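Local coordinates for protein Myo-inositol dehydrogenase (Corynebacterium glutamicum, PDB 3EUW) that probably oxidises myo-inositol at the expense of NAD+, as a tetrameric dehydrogenase of the Gfo/Idh/MocA family, at residues A[183-188]-A[239-244]. Residues are numbered along the deposited sequence; the frame is centred on the assembly and turned at random.
Sequences RFFVPN and QRLEAF
The carbonyl O of Pro187 takes a hydrogen bond from Arg183 NE at 3.1 Å, received in the carbonyl plane on a lone pair, with an N-H...O angle of 153°. This bond joins the last turn of helix 169-185 to the residues after it, while NH1 of the same guanidinium forms a salt bridge with Asp309. Phe185 is the residue of 183-188 that meets 239-244. Its CB points toward the strand and, with CG anti to the carbonyl carbon (chi1 -83°), two ring carbons come to side chains at alternate strand residues. CE2 meets the CD1 methyl of Leu241 at 4.1 Å; CE1 lies 4.5 Å from the CB of Ala243, a looser approach. Both methyls reach the ring obliquely. Leu241 extends its side chain with CG anti to the backbone N (chi1 -177°), and leucine and phenylalanine ring together span the separation between backbones that stay well apart: the CA atoms of Phe185 and Ala243 are 9.0 Å from each other. Ile134, Asn135 and Val138 of helix 129-139 and Leu149 of the neighbouring strand 146-154 also touch the Phe185 side chain. Leu241 and Ala243 thus face the helix end, whereas Arg240 and Glu242, beside and between them in sequence, form salt bridges with a second subunit, Arg240 with its Glu242 and Glu242 with its Arg154 and Arg240. With no hydrogen bond across it and 99 Å² buried in all, the contact within the C-terminal domain is small and apolar, with little directional preference.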
loop_
_atom_site.group_PDB
_atom_site.type_symbol
_atom_site.label_atom_id
_atom_site.label_comp_id
_atom_site.label_asym_id
_atom_site.label_seq_id
_atom_site.Cartn_x
_atom_site.Cartn_y
_atom_site.Cartn_z
ATOM N N ARG A 183 22.424 -17.307 -2.373
ATOM C CA ARG A 183 23.866 -17.141 -2.568
ATOM C C ARG A 183 24.204 -15.811 -3.228
ATOM O O ARG A 183 25.308 -15.297 -3.065
ATOM C CB ARG A 183 24.452 -18.299 -3.391
ATOM C CG ARG A 183 24.554 -19.597 -2.607
ATOM C CD ARG A 183 25.498 -20.601 -3.266
ATOM N NE ARG A 183 26.844 -20.048 -3.389
ATOM C CZ ARG A 183 27.394 -19.646 -4.526
ATOM N NH1 ARG A 183 26.719 -19.740 -5.667
ATOM N NH2 ARG A 183 28.614 -19.124 -4.514
ATOM N N PHE A 184 23.252 -15.258 -3.971
ATOM C CA PHE A 184 23.438 -13.975 -4.633
ATOM C C PHE A 184 23.696 -12.946 -3.539
ATOM O O PHE A 184 24.473 -12.003 -3.723
ATOM C CB PHE A 184 22.174 -13.626 -5.428
ATOM C CG PHE A 184 22.270 -12.360 -6.247
ATOM C CD1 PHE A 184 23.504 -11.864 -6.672
ATOM C CD2 PHE A 184 21.112 -11.713 -6.681
ATOM C CE1 PHE A 184 23.578 -10.751 -7.515
ATOM C CE2 PHE A 184 21.180 -10.599 -7.528
ATOM C CZ PHE A 184 22.419 -10.122 -7.946
ATOM N N PHE A 185 23.048 -13.152 -2.395
ATOM C CA PHE A 185 23.174 -12.256 -1.252
ATOM C C PHE A 185 24.270 -12.686 -0.284
ATOM O O PHE A 185 25.033 -11.854 0.203
ATOM C CB PHE A 185 21.839 -12.162 -0.490
ATOM C CG PHE A 185 20.872 -11.165 -1.081
ATOM C CD1 PHE A 185 20.827 -9.854 -0.628
ATOM C CD2 PHE A 185 20.035 -11.536 -2.130
ATOM C CE1 PHE A 185 19.956 -8.927 -1.221
ATOM C CE2 PHE A 185 19.173 -10.614 -2.719
ATOM C CZ PHE A 185 19.133 -9.312 -2.266
ATOM N N VAL A 186 24.333 -13.985 -0.007
ATOM C CA VAL A 186 25.311 -14.547 0.921
ATOM C C VAL A 186 25.939 -15.762 0.244
ATOM O O VAL A 186 25.456 -16.885 0.388
ATOM C CB VAL A 186 24.630 -14.992 2.228
ATOM C CG1 VAL A 186 25.668 -15.501 3.216
ATOM C CG2 VAL A 186 23.832 -13.825 2.820
ATOM N N PRO A 187 27.034 -15.541 -0.503
ATOM C CA PRO A 187 27.774 -16.568 -1.240
ATOM C C PRO A 187 28.208 -17.766 -0.417
ATOM O O PRO A 187 28.154 -18.905 -0.879
ATOM C CB PRO A 187 28.986 -15.806 -1.788
ATOM C CG PRO A 187 28.513 -14.394 -1.856
ATOM C CD PRO A 187 27.715 -14.242 -0.599
ATOM N N ASN A 188 28.639 -17.500 0.808
ATOM C CA ASN A 188 29.140 -18.542 1.688
ATOM C C ASN A 188 28.139 -19.124 2.681
ATOM O O ASN A 188 27.927 -18.580 3.766
ATOM C CB ASN A 188 30.357 -17.993 2.428
ATOM C CG ASN A 188 31.342 -17.323 1.486
ATOM O OD1 ASN A 188 32.046 -16.380 1.866
ATOM N ND2 ASN A 188 31.402 -17.812 0.246
ATOM N N GLN A 239 6.154 -14.174 -5.380
ATOM C CA GLN A 239 7.610 -14.074 -5.412
ATOM C C GLN A 239 8.074 -12.889 -4.585
ATOM O O GLN A 239 8.423 -11.847 -5.137
ATOM C CB GLN A 239 8.098 -13.882 -6.854
ATOM C CG GLN A 239 7.745 -15.009 -7.821
ATOM C CD GLN A 239 8.598 -16.249 -7.620
ATOM O OE1 GLN A 239 8.210 -17.180 -6.914
ATOM N NE2 GLN A 239 9.778 -16.259 -8.233
ATOM N N ARG A 240 8.077 -13.046 -3.268
ATOM C CA ARG A 240 8.489 -11.973 -2.388
ATOM C C ARG A 240 9.861 -12.229 -1.796
ATOM O O ARG A 240 10.291 -13.381 -1.646
ATOM C CB ARG A 240 7.457 -11.784 -1.272
ATOM C CG ARG A 240 6.156 -11.138 -1.733
ATOM C CD ARG A 240 5.138 -11.101 -0.596
ATOM N NE ARG A 240 4.567 -12.419 -0.344
ATOM C CZ ARG A 240 4.245 -12.889 0.861
ATOM N NH1 ARG A 240 4.458 -12.148 1.943
ATOM N NH2 ARG A 240 3.677 -14.087 0.984
ATOM N N LEU A 241 10.549 -11.147 -1.469
ATOM C CA LEU A 241 11.869 -11.244 -0.888
ATOM C C LEU A 241 12.064 -10.089 0.079
ATOM O O LEU A 241 11.716 -8.946 -0.220
ATOM C CB LEU A 241 12.942 -11.209 -1.979
ATOM C CG LEU A 241 14.383 -11.374 -1.486
ATOM C CD1 LEU A 241 15.247 -11.935 -2.602
ATOM C CD2 LEU A 241 14.920 -10.048 -0.990
ATOM N N GLU A 242 12.632 -10.400 1.232
ATOM C CA GLU A 242 12.871 -9.404 2.254
ATOM C C GLU A 242 14.298 -9.541 2.785
ATOM O O GLU A 242 14.718 -10.632 3.169
ATOM C CB GLU A 242 11.863 -9.618 3.388
ATOM C CG GLU A 242 12.016 -8.701 4.577
ATOM C CD GLU A 242 11.106 -9.096 5.741
ATOM O OE1 GLU A 242 9.941 -9.487 5.505
ATOM O OE2 GLU A 242 11.550 -9.009 6.896
ATOM N N ALA A 243 15.037 -8.438 2.786
ATOM C CA ALA A 243 16.397 -8.412 3.316
ATOM C C ALA A 243 16.382 -7.509 4.557
ATOM O O ALA A 243 16.038 -6.324 4.482
ATOM C CB ALA A 243 17.365 -7.862 2.279
ATOM N N PHE A 244 16.735 -8.072 5.702
ATOM C CA PHE A 244 16.744 -7.305 6.943
ATOM C C PHE A 244 18.175 -7.134 7.442
ATOM O O PHE A 244 18.914 -8.115 7.574
ATOM C CB PHE A 244 15.916 -8.024 8.015
ATOM C CG PHE A 244 15.951 -7.351 9.362
ATOM C CD1 PHE A 244 15.133 -6.253 9.628
ATOM C CD2 PHE A 244 16.813 -7.796 10.358
ATOM C CE1 PHE A 244 15.175 -5.609 10.870
ATOM C CE2 PHE A 244 16.858 -7.148 11.610
ATOM C CZ PHE A 244 16.035 -6.055 11.857
#